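Phosphonopyruvate hydrolase (Variovorax sp., PDB 2HJP) hydrolyses phosphonopyruvate to pyruvate and phosphate, breaking a carbon-phosphorus bond with the help of a divalent metal ion such as magnesium, cobalt or manganese. Local coordinates at residues L26-A31 with G37-S42; A80-G85 with P97-A102; M109-F114 with Q173-A178; I185-R188 with D193-L196. All blocks are in the same frame, centred on the assembly; numbering follows the deposited sequence.

Interaction 1: residues L26-A31 with G37-S42. With PPR (phosphonopyruvate), chain G.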
loop_
_atom_site.group_PDB
_atom_site.type_symbol
_atom_site.label_atom_id
_atom_site.label_comp_id
_atom_site.label_asym_id
_atom_site.label_seq_id
_atom_site.Cartn_x
_atom_site.Cartn_y
_atom_site.Cartn_z
ATOM N N LEU A 26 -17.147 -3.691 -5.014
ATOM C CA LEU A 26 -18.207 -4.270 -5.824
ATOM C C LEU A 26 -19.390 -4.697 -4.910
ATOM O O LEU A 26 -20.545 -4.405 -5.191
ATOM C CB LEU A 26 -17.684 -5.465 -6.697
ATOM C CG LEU A 26 -18.705 -6.255 -7.556
ATOM C CD1 LEU A 26 -19.347 -5.349 -8.551
ATOM C CD2 LEU A 26 -18.067 -7.431 -8.296
ATOM N N VAL A 27 -19.083 -5.431 -3.863
ATOM C CA VAL A 27 -20.123 -5.862 -2.939
ATOM C C VAL A 27 -20.800 -4.614 -2.325
ATOM O O VAL A 27 -22.024 -4.593 -2.133
ATOM C CB VAL A 27 -19.493 -6.713 -1.798
ATOM C CG1 VAL A 27 -20.479 -6.830 -0.638
ATOM C CG2 VAL A 27 -19.041 -8.127 -2.399
ATOM N N ALA A 28 -20.017 -3.576 -2.012
ATOM C CA ALA A 28 -20.635 -2.339 -1.437
ATOM C C ALA A 28 -21.595 -1.751 -2.457
ATOM O O ALA A 28 -22.696 -1.251 -2.119
ATOM C CB ALA A 28 -19.537 -1.317 -1.045
ATOM N N LYS A 29 -21.170 -1.736 -3.733
ATOM C CA LYS A 29 -22.061 -1.234 -4.781
ATOM C C LYS A 29 -23.349 -2.073 -4.844
ATOM O O LYS A 29 -24.462 -1.515 -5.010
ATOM C CB LYS A 29 -21.335 -1.226 -6.132
ATOM C CG LYS A 29 -22.148 -0.653 -7.328
ATOM C CD LYS A 29 -21.179 -0.455 -8.533
ATOM C CE LYS A 29 -21.794 0.359 -9.662
ATOM N NZ LYS A 29 -20.809 0.539 -10.783
ATOM N N LEU A 30 -23.250 -3.398 -4.681
ATOM C CA LEU A 30 -24.479 -4.170 -4.741
ATOM C C LEU A 30 -25.383 -3.844 -3.558
ATOM O O LEU A 30 -26.606 -3.818 -3.724
ATOM C CB LEU A 30 -24.184 -5.662 -4.817
ATOM C CG LEU A 30 -23.489 -6.062 -6.136
ATOM C CD1 LEU A 30 -22.869 -7.454 -6.005
ATOM C CD2 LEU A 30 -24.500 -6.013 -7.309
ATOM N N ALA A 31 -24.796 -3.641 -2.376
ATOM C CA ALA A 31 -25.606 -3.292 -1.181
ATOM C C ALA A 31 -26.325 -1.982 -1.446
ATOM O O ALA A 31 -27.544 -1.865 -1.124
ATOM C CB ALA A 31 -24.706 -3.125 0.093
ATOM N N GLY A 37 -29.245 1.367 3.628
ATOM C CA GLY A 37 -28.961 2.738 4.005
ATOM C C GLY A 37 -27.477 3.069 3.990
ATOM O O GLY A 37 -27.086 4.168 3.598
ATOM N N GLY A 38 -26.651 2.133 4.433
ATOM C CA GLY A 38 -25.229 2.409 4.432
ATOM C C GLY A 38 -24.423 1.099 4.316
ATOM O O GLY A 38 -25.013 -0.013 4.299
ATOM N N ILE A 39 -23.112 1.238 4.202
ATOM C CA ILE A 39 -22.194 0.123 4.108
ATOM C C ILE A 39 -21.482 -0.077 5.464
ATOM O O ILE A 39 -21.142 0.908 6.133
ATOM C CB ILE A 39 -21.107 0.404 3.000
ATOM C CG1 ILE A 39 -21.790 0.695 1.647
ATOM C CG2 ILE A 39 -20.100 -0.778 2.920
ATOM C CD1 ILE A 39 -22.633 -0.446 1.034
ATOM N N TRP A 40 -21.298 -1.340 5.874
ATOM C CA TRP A 40 -20.583 -1.671 7.108
ATOM C C TRP A 40 -19.202 -2.191 6.632
ATOM O O TRP A 40 -19.108 -3.273 5.994
ATOM C CB TRP A 40 -21.366 -2.755 7.883
ATOM C CG TRP A 40 -20.636 -3.467 8.974
ATOM C CD1 TRP A 40 -20.569 -4.818 9.159
ATOM C CD2 TRP A 40 -19.927 -2.885 10.087
ATOM N NE1 TRP A 40 -19.866 -5.118 10.312
ATOM C CE2 TRP A 40 -19.458 -3.955 10.892
ATOM C CE3 TRP A 40 -19.648 -1.564 10.479
ATOM C CZ2 TRP A 40 -18.726 -3.745 12.074
ATOM C CZ3 TRP A 40 -18.926 -1.338 11.645
ATOM C CH2 TRP A 40 -18.463 -2.429 12.437
ATOM N N GLY A 41 -18.152 -1.426 6.933
ATOM C CA GLY A 41 -16.796 -1.804 6.523
ATOM C C GLY A 41 -16.213 -2.741 7.560
ATOM O O GLY A 41 -15.286 -2.454 8.272
ATOM N N SER A 42 -16.821 -3.902 7.604
ATOM C CA SER A 42 -16.538 -4.994 8.509
ATOM C C SER A 42 -15.080 -5.514 8.597
ATOM O O SER A 42 -14.523 -5.903 7.597
ATOM C CB SER A 42 -17.430 -6.184 8.077
ATOM O OG SER A 42 -17.117 -7.306 8.904
HETATM C C1 PPR G . -17.354 -7.116 12.213
HETATM O O1 PPR G . -18.256 -7.307 11.298
HETATM O "O2'" PPR G . -16.170 -7.089 12.013
HETATM C C2 PPR G . -17.912 -6.905 13.589
HETATM C C3 PPR G . -19.041 -7.445 14.135
HETATM O O2 PPR G . -17.162 -6.090 14.331
HETATM P P PPR G . -18.608 -9.119 14.814
HETATM O O1P PPR G . -17.579 -8.815 15.938
HETATM O O2P PPR G . -18.025 -9.929 13.624
HETATM O O3P PPR G . -19.853 -9.621 15.378
#

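Interaction 2: residues A80-G85 with P97-A102. With MG (magnesium ion), chain C; PPR (phosphonopyruvate), chain G.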
loop_
_atom_site.group_PDB
_atom_site.type_symbol
_atom_site.label_atom_id
_atom_site.label_comp_id
_atom_site.label_asym_id
_atom_site.label_seq_id
_atom_site.Cartn_x
_atom_site.Cartn_y
_atom_site.Cartn_z
ATOM N N ALA A 80 -17.158 2.606 9.213
ATOM C CA ALA A 80 -15.957 1.775 9.276
ATOM C C ALA A 80 -15.689 1.153 10.658
ATOM O O ALA A 80 -15.776 1.843 11.685
ATOM C CB ALA A 80 -14.730 2.626 8.839
ATOM N N ASP A 81 -15.334 -0.140 10.660
ATOM C CA ASP A 81 -14.968 -0.877 11.860
ATOM C C ASP A 81 -13.464 -0.598 12.190
ATOM O O ASP A 81 -12.590 -0.964 11.412
ATOM C CB ASP A 81 -15.155 -2.375 11.573
ATOM C CG ASP A 81 -14.844 -3.267 12.760
ATOM O OD1 ASP A 81 -14.421 -2.787 13.841
ATOM O OD2 ASP A 81 -15.029 -4.499 12.583
ATOM N N ILE A 82 -13.152 0.059 13.310
ATOM C CA ILE A 82 -11.726 0.278 13.624
ATOM C C ILE A 82 -11.280 -0.539 14.825
ATOM O O ILE A 82 -10.341 -0.174 15.558
ATOM C CB ILE A 82 -11.385 1.805 13.793
ATOM C CG1 ILE A 82 -12.184 2.417 14.942
ATOM C CG2 ILE A 82 -11.725 2.517 12.474
ATOM C CD1 ILE A 82 -11.695 3.787 15.404
ATOM N N ASP A 83 -11.957 -1.665 15.018
ATOM C CA ASP A 83 -11.631 -2.609 16.089
ATOM C C ASP A 83 -11.465 -1.894 17.423
ATOM O O ASP A 83 -12.442 -1.287 17.880
ATOM C CB ASP A 83 -10.356 -3.391 15.735
ATOM C CG ASP A 83 -10.581 -4.461 14.597
ATOM O OD1 ASP A 83 -9.634 -5.285 14.410
ATOM O OD2 ASP A 83 -11.642 -4.491 13.870
ATOM N N THR A 84 -10.269 -1.973 18.048
ATOM C CA THR A 84 -10.091 -1.277 19.302
ATOM C C THR A 84 -9.351 0.041 19.137
ATOM O O THR A 84 -8.773 0.543 20.087
ATOM C CB THR A 84 -9.315 -2.108 20.369
ATOM O OG1 THR A 84 -8.012 -2.421 19.880
ATOM C CG2 THR A 84 -10.033 -3.341 20.694
ATOM N N GLY A 85 -9.345 0.588 17.932
ATOM C CA GLY A 85 -8.657 1.849 17.689
ATOM C C GLY A 85 -7.205 1.688 17.319
ATOM O O GLY A 85 -6.450 2.672 17.224
ATOM N N PRO A 97 -8.692 10.757 11.967
ATOM C CA PRO A 97 -8.666 11.701 10.855
ATOM C C PRO A 97 -8.334 10.939 9.532
ATOM O O PRO A 97 -8.753 11.359 8.475
ATOM C CB PRO A 97 -7.552 12.714 11.259
ATOM C CG PRO A 97 -7.480 12.589 12.760
ATOM C CD PRO A 97 -7.755 11.116 13.037
ATOM N N GLN A 98 -7.585 9.840 9.601
ATOM C CA GLN A 98 -7.324 9.081 8.364
ATOM C C GLN A 98 -8.567 8.396 7.819
ATOM O O GLN A 98 -8.804 8.445 6.619
ATOM C CB GLN A 98 -6.234 8.048 8.559
ATOM C CG GLN A 98 -4.892 8.704 8.742
ATOM C CD GLN A 98 -3.843 7.680 9.094
ATOM O OE1 GLN A 98 -3.491 7.470 10.287
ATOM N NE2 GLN A 98 -3.354 7.011 8.085
ATOM N N TYR A 99 -9.367 7.821 8.706
ATOM C CA TYR A 99 -10.640 7.177 8.296
ATOM C C TYR A 99 -11.619 8.252 7.767
ATOM O O TYR A 99 -12.240 8.084 6.717
ATOM C CB TYR A 99 -11.227 6.400 9.449
ATOM C CG TYR A 99 -10.674 5.018 9.486
ATOM C CD1 TYR A 99 -11.255 3.999 8.717
ATOM C CD2 TYR A 99 -9.490 4.732 10.211
ATOM C CE1 TYR A 99 -10.652 2.704 8.647
ATOM C CE2 TYR A 99 -8.890 3.427 10.152
ATOM C CZ TYR A 99 -9.479 2.419 9.379
ATOM O OH TYR A 99 -8.949 1.120 9.470
ATOM N N GLU A 100 -11.688 9.395 8.457
ATOM C CA GLU A 100 -12.530 10.513 7.980
ATOM C C GLU A 100 -12.068 10.980 6.599
ATOM O O GLU A 100 -12.862 11.071 5.646
ATOM C CB GLU A 100 -12.467 11.699 8.954
ATOM C CG GLU A 100 -13.457 12.818 8.564
ATOM C CD GLU A 100 -13.527 13.914 9.633
ATOM O OE1 GLU A 100 -12.669 13.925 10.536
ATOM O OE2 GLU A 100 -14.421 14.776 9.569
ATOM N N ALA A 101 -10.764 11.201 6.459
ATOM C CA ALA A 101 -10.240 11.627 5.174
ATOM C C ALA A 101 -10.463 10.554 4.105
ATOM O O ALA A 101 -10.622 10.928 2.922
ATOM C CB ALA A 101 -8.750 11.968 5.280
ATOM N N ALA A 102 -10.487 9.266 4.488
ATOM C CA ALA A 102 -10.744 8.166 3.514
ATOM C C ALA A 102 -12.224 8.206 2.998
ATOM O O ALA A 102 -12.571 7.574 1.981
ATOM C CB ALA A 102 -10.434 6.773 4.160
HETATM MG MG MG C . -15.134 -6.258 13.683
HETATM C C1 PPR G . -17.354 -7.116 12.213
HETATM O O1 PPR G . -18.256 -7.307 11.298
HETATM O "O2'" PPR G . -16.170 -7.089 12.013
HETATM C C2 PPR G . -17.912 -6.905 13.589
HETATM C C3 PPR G . -19.041 -7.445 14.135
HETATM O O2 PPR G . -17.162 -6.090 14.331
HETATM P P PPR G . -18.608 -9.119 14.814
HETATM O O1P PPR G . -17.579 -8.815 15.938
HETATM O O2P PPR G . -18.025 -9.929 13.624
HETATM O O3P PPR G . -19.853 -9.621 15.378
HETATM O O HOH W 1 -14.543 -5.113 15.368
HETATM O O HOH W 2 -13.125 -6.690 13.132
HETATM O O HOH W 3 -14.990 -8.056 14.757
#

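Interaction 3: residues M109-F114 with Q173-A178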
loop_
_atom_site.group_PDB
_atom_site.type_symbol
_atom_site.label_atom_id
_atom_site.label_comp_id
_atom_site.label_asym_id
_atom_site.label_seq_id
_atom_site.Cartn_x
_atom_site.Cartn_y
_atom_site.Cartn_z
ATOM N N MET A 109 -15.705 1.612 17.451
ATOM C CA MET A 109 -14.531 1.239 18.239
ATOM C C MET A 109 -15.066 0.521 19.510
ATOM O O MET A 109 -15.977 1.017 20.162
ATOM C CB MET A 109 -13.734 2.501 18.628
ATOM C CG MET A 109 -12.482 2.184 19.347
ATOM S SD MET A 109 -11.418 3.595 19.634
ATOM C CE MET A 109 -12.558 4.802 20.332
ATOM N N GLU A 110 -14.537 -0.654 19.809
ATOM C CA GLU A 110 -14.996 -1.466 20.972
ATOM C C GLU A 110 -14.082 -1.367 22.174
ATOM O O GLU A 110 -12.884 -1.022 22.059
ATOM C CB GLU A 110 -15.107 -2.944 20.541
ATOM C CG GLU A 110 -13.727 -3.497 20.109
ATOM C CD GLU A 110 -13.839 -4.508 18.948
ATOM O OE1 GLU A 110 -13.046 -5.452 18.926
ATOM O OE2 GLU A 110 -14.732 -4.352 18.079
ATOM N N ASP A 111 -14.623 -1.695 23.344
ATOM C CA ASP A 111 -13.821 -1.552 24.565
ATOM C C ASP A 111 -13.049 -2.813 25.018
ATOM O O ASP A 111 -12.718 -2.962 26.209
ATOM C CB ASP A 111 -14.692 -1.008 25.716
ATOM C CG ASP A 111 -15.944 -1.847 25.965
ATOM O OD1 ASP A 111 -16.116 -2.905 25.321
ATOM O OD2 ASP A 111 -16.773 -1.442 26.807
ATOM N N LYS A 112 -12.762 -3.706 24.084
ATOM C CA LYS A 112 -11.982 -4.895 24.422
ATOM C C LYS A 112 -10.533 -4.388 24.669
ATOM O O LYS A 112 -10.120 -3.349 24.127
ATOM C CB LYS A 112 -11.976 -5.882 23.254
ATOM C CG LYS A 112 -13.348 -6.371 22.883
ATOM C CD LYS A 112 -13.411 -7.790 22.242
ATOM C CE LYS A 112 -12.622 -7.947 20.984
ATOM N NZ LYS A 112 -12.664 -9.388 20.529
ATOM N N THR A 113 -9.775 -5.107 25.471
ATOM C CA THR A 113 -8.395 -4.718 25.716
ATOM C C THR A 113 -7.707 -5.182 24.460
ATOM O O THR A 113 -8.242 -6.029 23.721
ATOM C CB THR A 113 -7.762 -5.483 26.880
ATOM O OG1 THR A 113 -7.714 -6.870 26.532
ATOM C CG2 THR A 113 -8.600 -5.330 28.131
ATOM N N PHE A 114 -6.516 -4.658 24.208
ATOM C CA PHE A 114 -5.796 -5.063 23.026
ATOM C C PHE A 114 -4.340 -4.841 23.302
ATOM O O PHE A 114 -3.972 -3.800 23.772
ATOM C CB PHE A 114 -6.175 -4.206 21.831
ATOM C CG PHE A 114 -5.171 -4.273 20.735
ATOM C CD1 PHE A 114 -5.097 -5.414 19.935
ATOM C CD2 PHE A 114 -4.176 -3.280 20.626
ATOM C CE1 PHE A 114 -4.046 -5.598 19.050
ATOM C CE2 PHE A 114 -3.113 -3.430 19.753
ATOM C CZ PHE A 114 -3.027 -4.591 18.953
ATOM N N GLN A 173 -23.272 4.373 29.196
ATOM C CA GLN A 173 -23.528 5.733 29.691
ATOM C C GLN A 173 -22.230 6.526 29.831
ATOM O O GLN A 173 -22.181 7.698 29.562
ATOM C CB GLN A 173 -24.254 5.665 31.061
ATOM C CG GLN A 173 -25.750 5.312 31.040
ATOM C CD GLN A 173 -26.263 5.188 32.490
ATOM O OE1 GLN A 173 -25.797 4.336 33.256
ATOM N NE2 GLN A 173 -27.177 6.055 32.874
ATOM N N ALA A 174 -21.174 5.859 30.250
ATOM C CA ALA A 174 -19.899 6.537 30.398
ATOM C C ALA A 174 -19.382 6.977 29.038
ATOM O O ALA A 174 -18.790 8.065 28.901
ATOM C CB ALA A 174 -18.856 5.590 31.051
ATOM N N TYR A 175 -19.573 6.112 28.031
ATOM C CA TYR A 175 -19.099 6.410 26.678
ATOM C C TYR A 175 -19.903 7.526 26.050
ATOM O O TYR A 175 -19.383 8.360 25.328
ATOM C CB TYR A 175 -19.178 5.129 25.819
ATOM C CG TYR A 175 -18.383 3.962 26.385
ATOM C CD1 TYR A 175 -18.629 2.662 25.946
ATOM C CD2 TYR A 175 -17.430 4.144 27.391
ATOM C CE1 TYR A 175 -17.965 1.566 26.504
ATOM C CE2 TYR A 175 -16.757 3.062 27.954
ATOM C CZ TYR A 175 -17.029 1.763 27.503
ATOM O OH TYR A 175 -16.367 0.658 28.008
ATOM N N GLU A 176 -21.220 7.518 26.275
ATOM C CA GLU A 176 -22.044 8.608 25.742
ATOM C C GLU A 176 -21.609 9.911 26.429
ATOM O O GLU A 176 -21.540 10.948 25.836
ATOM C CB GLU A 176 -23.517 8.348 26.058
ATOM C CG GLU A 176 -24.408 9.538 25.806
ATOM C CD GLU A 176 -25.875 9.209 25.989
ATOM O OE1 GLU A 176 -26.255 8.049 26.237
ATOM O OE2 GLU A 176 -26.677 10.120 25.850
ATOM N N GLU A 177 -21.280 9.828 27.710
ATOM C CA GLU A 177 -20.827 11.026 28.461
ATOM C C GLU A 177 -19.487 11.484 27.880
ATOM O O GLU A 177 -19.237 12.638 27.840
ATOM C CB GLU A 177 -20.688 10.647 29.921
ATOM C CG GLU A 177 -20.041 11.634 30.879
ATOM C CD GLU A 177 -19.859 10.963 32.267
ATOM O OE1 GLU A 177 -18.709 10.907 32.816
ATOM O OE2 GLU A 177 -20.896 10.445 32.786
ATOM N N ALA A 178 -18.666 10.570 27.343
ATOM C CA ALA A 178 -17.365 10.963 26.764
ATOM C C ALA A 178 -17.544 11.493 25.335
ATOM O O ALA A 178 -16.595 11.932 24.711
ATOM C CB ALA A 178 -16.370 9.740 26.758
#

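Interaction 4: residues I185-R188 with D193-L196. With PPR (phosphonopyruvate), chain G.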
loop_
_atom_site.group_PDB
_atom_site.type_symbol
_atom_site.label_atom_id
_atom_site.label_comp_id
_atom_site.label_asym_id
_atom_site.label_seq_id
_atom_site.Cartn_x
_atom_site.Cartn_y
_atom_site.Cartn_z
ATOM N N ILE A 185 -24.408 -2.173 21.246
ATOM C CA ILE A 185 -24.398 -3.157 22.328
ATOM C C ILE A 185 -24.396 -4.497 21.611
ATOM O O ILE A 185 -25.261 -4.811 20.807
ATOM C CB ILE A 185 -25.618 -2.978 23.297
ATOM C CG1 ILE A 185 -25.594 -4.052 24.386
ATOM C CG2 ILE A 185 -26.993 -3.013 22.504
ATOM C CD1 ILE A 185 -24.515 -3.862 25.448
ATOM N N HIS A 186 -23.374 -5.290 21.902
ATOM C CA HIS A 186 -23.265 -6.557 21.206
ATOM C C HIS A 186 -23.608 -7.803 22.044
ATOM O O HIS A 186 -23.532 -7.822 23.286
ATOM C CB HIS A 186 -21.863 -6.649 20.604
ATOM C CG HIS A 186 -21.801 -7.438 19.315
ATOM N ND1 HIS A 186 -22.924 -7.828 18.606
ATOM C CD2 HIS A 186 -20.739 -7.948 18.639
ATOM C CE1 HIS A 186 -22.558 -8.550 17.560
ATOM N NE2 HIS A 186 -21.238 -8.638 17.555
ATOM N N SER A 187 -23.996 -8.852 21.332
ATOM C CA SER A 187 -24.355 -10.129 21.959
ATOM C C SER A 187 -24.125 -11.293 20.971
ATOM O O SER A 187 -24.372 -11.140 19.778
ATOM C CB SER A 187 -25.836 -10.134 22.394
ATOM O OG SER A 187 -26.204 -11.407 22.928
ATOM N N ARG A 188 -23.636 -12.421 21.486
ATOM C CA ARG A 188 -23.384 -13.614 20.679
ATOM C C ARG A 188 -24.408 -14.699 20.992
ATOM O O ARG A 188 -24.254 -15.840 20.516
ATOM C CB ARG A 188 -22.027 -14.240 20.998
ATOM C CG ARG A 188 -20.848 -13.379 20.804
ATOM C CD ARG A 188 -20.448 -13.267 19.373
ATOM N NE ARG A 188 -19.317 -12.353 19.334
ATOM C CZ ARG A 188 -18.940 -11.687 18.254
ATOM N NH1 ARG A 188 -19.603 -11.837 17.103
ATOM N NH2 ARG A 188 -17.913 -10.851 18.348
ATOM N N ASP A 193 -32.958 -12.270 23.865
ATOM C CA ASP A 193 -33.309 -11.879 25.238
ATOM C C ASP A 193 -32.362 -10.905 25.970
ATOM O O ASP A 193 -32.805 -9.930 26.557
ATOM C CB ASP A 193 -33.473 -13.108 26.089
ATOM C CG ASP A 193 -34.433 -14.088 25.507
ATOM O OD1 ASP A 193 -34.694 -15.070 26.197
ATOM O OD2 ASP A 193 -34.913 -13.891 24.364
ATOM N N GLU A 194 -31.075 -11.198 25.943
ATOM C CA GLU A 194 -30.036 -10.402 26.576
ATOM C C GLU A 194 -30.012 -8.992 25.950
ATOM O O GLU A 194 -30.045 -8.006 26.656
ATOM C CB GLU A 194 -28.737 -11.182 26.403
ATOM C CG GLU A 194 -27.486 -10.482 26.703
ATOM C CD GLU A 194 -26.275 -11.336 26.411
ATOM O OE1 GLU A 194 -25.851 -11.495 25.236
ATOM O OE2 GLU A 194 -25.736 -11.852 27.393
ATOM N N ILE A 195 -30.002 -8.925 24.619
ATOM C CA ILE A 195 -30.062 -7.668 23.912
ATOM C C ILE A 195 -31.379 -6.933 24.207
ATOM O O ILE A 195 -31.365 -5.763 24.562
ATOM C CB ILE A 195 -29.895 -7.894 22.352
ATOM C CG1 ILE A 195 -28.426 -8.215 22.081
ATOM C CG2 ILE A 195 -30.313 -6.649 21.526
ATOM C CD1 ILE A 195 -28.332 -9.535 21.547
ATOM N N LEU A 196 -32.518 -7.585 24.074
ATOM C CA LEU A 196 -33.771 -6.870 24.370
ATOM C C LEU A 196 -33.844 -6.344 25.817
ATOM O O LEU A 196 -34.364 -5.240 26.047
ATOM C CB LEU A 196 -34.961 -7.772 24.061
ATOM C CG LEU A 196 -35.136 -8.188 22.617
ATOM C CD1 LEU A 196 -36.297 -9.218 22.496
ATOM C CD2 LEU A 196 -35.463 -6.904 21.829
HETATM C C1 PPR G . -17.354 -7.116 12.213
HETATM O O1 PPR G . -18.256 -7.307 11.298
HETATM O "O2'" PPR G . -16.170 -7.089 12.013
HETATM C C2 PPR G . -17.912 -6.905 13.589
HETATM C C3 PPR G . -19.041 -7.445 14.135
HETATM O O2 PPR G . -17.162 -6.090 14.331
HETATM P P PPR G . -18.608 -9.119 14.814
HETATM O O1P PPR G . -17.579 -8.815 15.938
HETATM O O2P PPR G . -18.025 -9.929 13.624
HETATM O O3P PPR G . -19.853 -9.621 15.378
#

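Interaction 1: residues L26-A31 with G37-S42
In the first beta-alpha-beta crossover of this TIM-type barrel, helix 25-34 is laid against strand 38-41, with Ala28 and Ala31 meeting Ile39. The end of the isoleucine does most of the touching: Ile39 CD1 lies 3.5 Å from Ala31 CB and 3.8 Å from Ala28 CB. The same methyl comes to 3.3 Å from Ala28 O, a snug fit against the helix backbone. Ala28 CB also faces both branches of Ile39, CG1 and CG2, so two alanines one turn apart offer a shallow seat for one branched side chain.

The next strand residue turns the other way, into the active site. With CG swung opposite the backbone N (chi1 165°), the indole of Trp40 presents its N-H edge to phosphonopyruvate, and NE1 donates to PPR O1 at 2.9 Å. Ser42 OG donates to that same carboxylate oxygen at 2.7 Å, so two side chains grip it, while Trp40 CZ2 borders the substrate's C2. A phenylalanine in place of Trp40 has no ring N-H and would probably leave O1 without one of these two donors and open a gap beside C2.

Further out, Ile70 of helix 60-71 packs on both Ala28 and Ile39, and Phe250 of a second subunit covers Val27, Leu30 and Ala31. Ser42 itself caps helix 43-49 by accepting from Glu45 N.

Interaction 2: residues A80-G85 with P97-A102
Apolar contacts carry the join between Ala80 and Ile82, at the end of strand 78-81, and Tyr99 of helix 89-102. Ile82 CG2 stands over the middle of the Tyr99 ring in a CH-pi contact, 3.7 Å from the centroid and 7° off the ring normal. Its CG1 is wedged between backbone N and carbonyl carbon (chi1 61°), which turns the CG2 methyl to the ring. Ala80 CB approaches obliquely, 3.7 Å from Tyr99 CD1. The phenol end of Tyr99 is hydrogen-bonded to His63 ND1.

Metal bonds occupy the other side of the strand, where Asp81 points into the barrel. Asp81 OD2 binds the magnesium ion at 2.1 Å, and PPR O2', PPR O2 and three waters complete six ligands.

Hydrogen bonds hold this sphere in place. Asp83 N donates to Asp81 OD1 at 3.0 Å (N-H...O angle 156°), meeting the oxygen from above the carboxylate plane and forming an Asx turn. A type II' turn from Ile82 to Gly85 follows. Water 2 donates to Asp83 OD2 and water 3 to PPR O1P; water 1 lies 2.8 Å from Asp81 OD1 and probably donates to it.

Asp81 OD2 is thus the only protein atom bound to the magnesium ion, with Asp83 acting through water in the second shell. Chelated by its carboxylate and C2 oxygens, the substrate is probably polarised by the magnesium ion.

Interaction 3: residues M109-F114 with Q173-A178
Asp111 and Tyr175 reach across to each other nearly at a right angle, carboxylate and ring planes 79° apart. The carboxylate is turned steeply to the ring, yet its OD2 lies at the ring edge and near the ring plane, where the phenol hydroxyl can point at it. Tyr175 OH donates to Asp111 OD2 at 2.5 Å, a very short distance whose exact value is doubtful. Tyr175 CE1 lies 3.2 Å from Asp111 OD2, and Asp111 CB is 3.3 Å from Tyr175 OH. The aspartate gets there by tucking CG between its backbone N and carbonyl carbon (chi1 55°).

Each polar end has a second partner. Asp111 OD1 accepts from Glu157 N, which pins the carboxylate against rotation, and Tyr175 OH is also hydrogen-bonded to Arg171 NH1, one turn earlier on the same helix. A phenylalanine at Tyr175 has no hydroxyl and would probably leave Asp111 OD2 without this donor, reliant on a long, weak ion pair with Arg171.

Backbone bonds join Asp111 to Val129 and to substrate-binding Arg155, whose side chain is about 6 Å from its own, though phosphonopyruvate is about 11 Å away. The contact links the end of strand 106-110 to helix 165-177 on the outside of the TIM-type barrel, passing over the neighbouring strand 151-156. Tyr175 packs on Ala154 and Val156 of that strand and meets the ring of Phe134 from helix 131-144.

Interaction 4: residues I185-R188 with D193-L196
The guanidinium of Arg188 has His186 NE2 over one face, 3.5 Å above the plane and displaced toward its rim, while its edge and the edge of the imidazole both meet the phosphonate oxygen PPR O3P. Both groups belong to the loop that follows the sixth strand of the TIM-type barrel, and Ser187 between them faces the other way, to Glu194 of helix 193-201. His186 NE2 donates to PPR O3P at 2.8 Å in a fairly straight bond (164°). Arg188 NH1 donates to the same oxygen at 2.8 Å, more bent at 136°, and Arg188 NH2 reaches PPR O1P at 3.2 Å. These two side chains thus hold two phosphonate oxygens; Arg155, also hydrogen-bonded to the ligand, brings a further positive charge that probably helps balance the anion.

Alternation along the loop divides the work: His186 and Arg188 serve the substrate, Ser187 the helix. With CG opposite the backbone N (chi1 168°) and the chain extended beyond it, Glu194 brings OE1 to Ser187 OG, which donates to it. The modelled 2.3 Å between these two oxygens is doubtful as a length. Ser187 OG is gripped a second time, by the backbone N of Gln189.

In the fold
From the N terminus, the four contacts come in series, each closing before the next opens, so none crosses or encloses another. Interaction 1 closes a five-residue connection between helix 25-34 and strand 38-41; interaction 2 spans eleven residues within the third beta-alpha-beta unit. Interaction 3 closes the longest loop, 58 residues, from strand 106-110 to helix 165-177, and interaction 4 the shortest, with four residues between segment 185-188 and helix 193-201. Interactions 1 and 2 touch where Trp40 packs on Asp81; interactions 2 and 3 touch on neighbouring strands, with a probable bond from Glu110 N to Asp83 O. Interactions 1, 2 and 4 converge on phosphonopyruvate, while interaction 3 stays outside it.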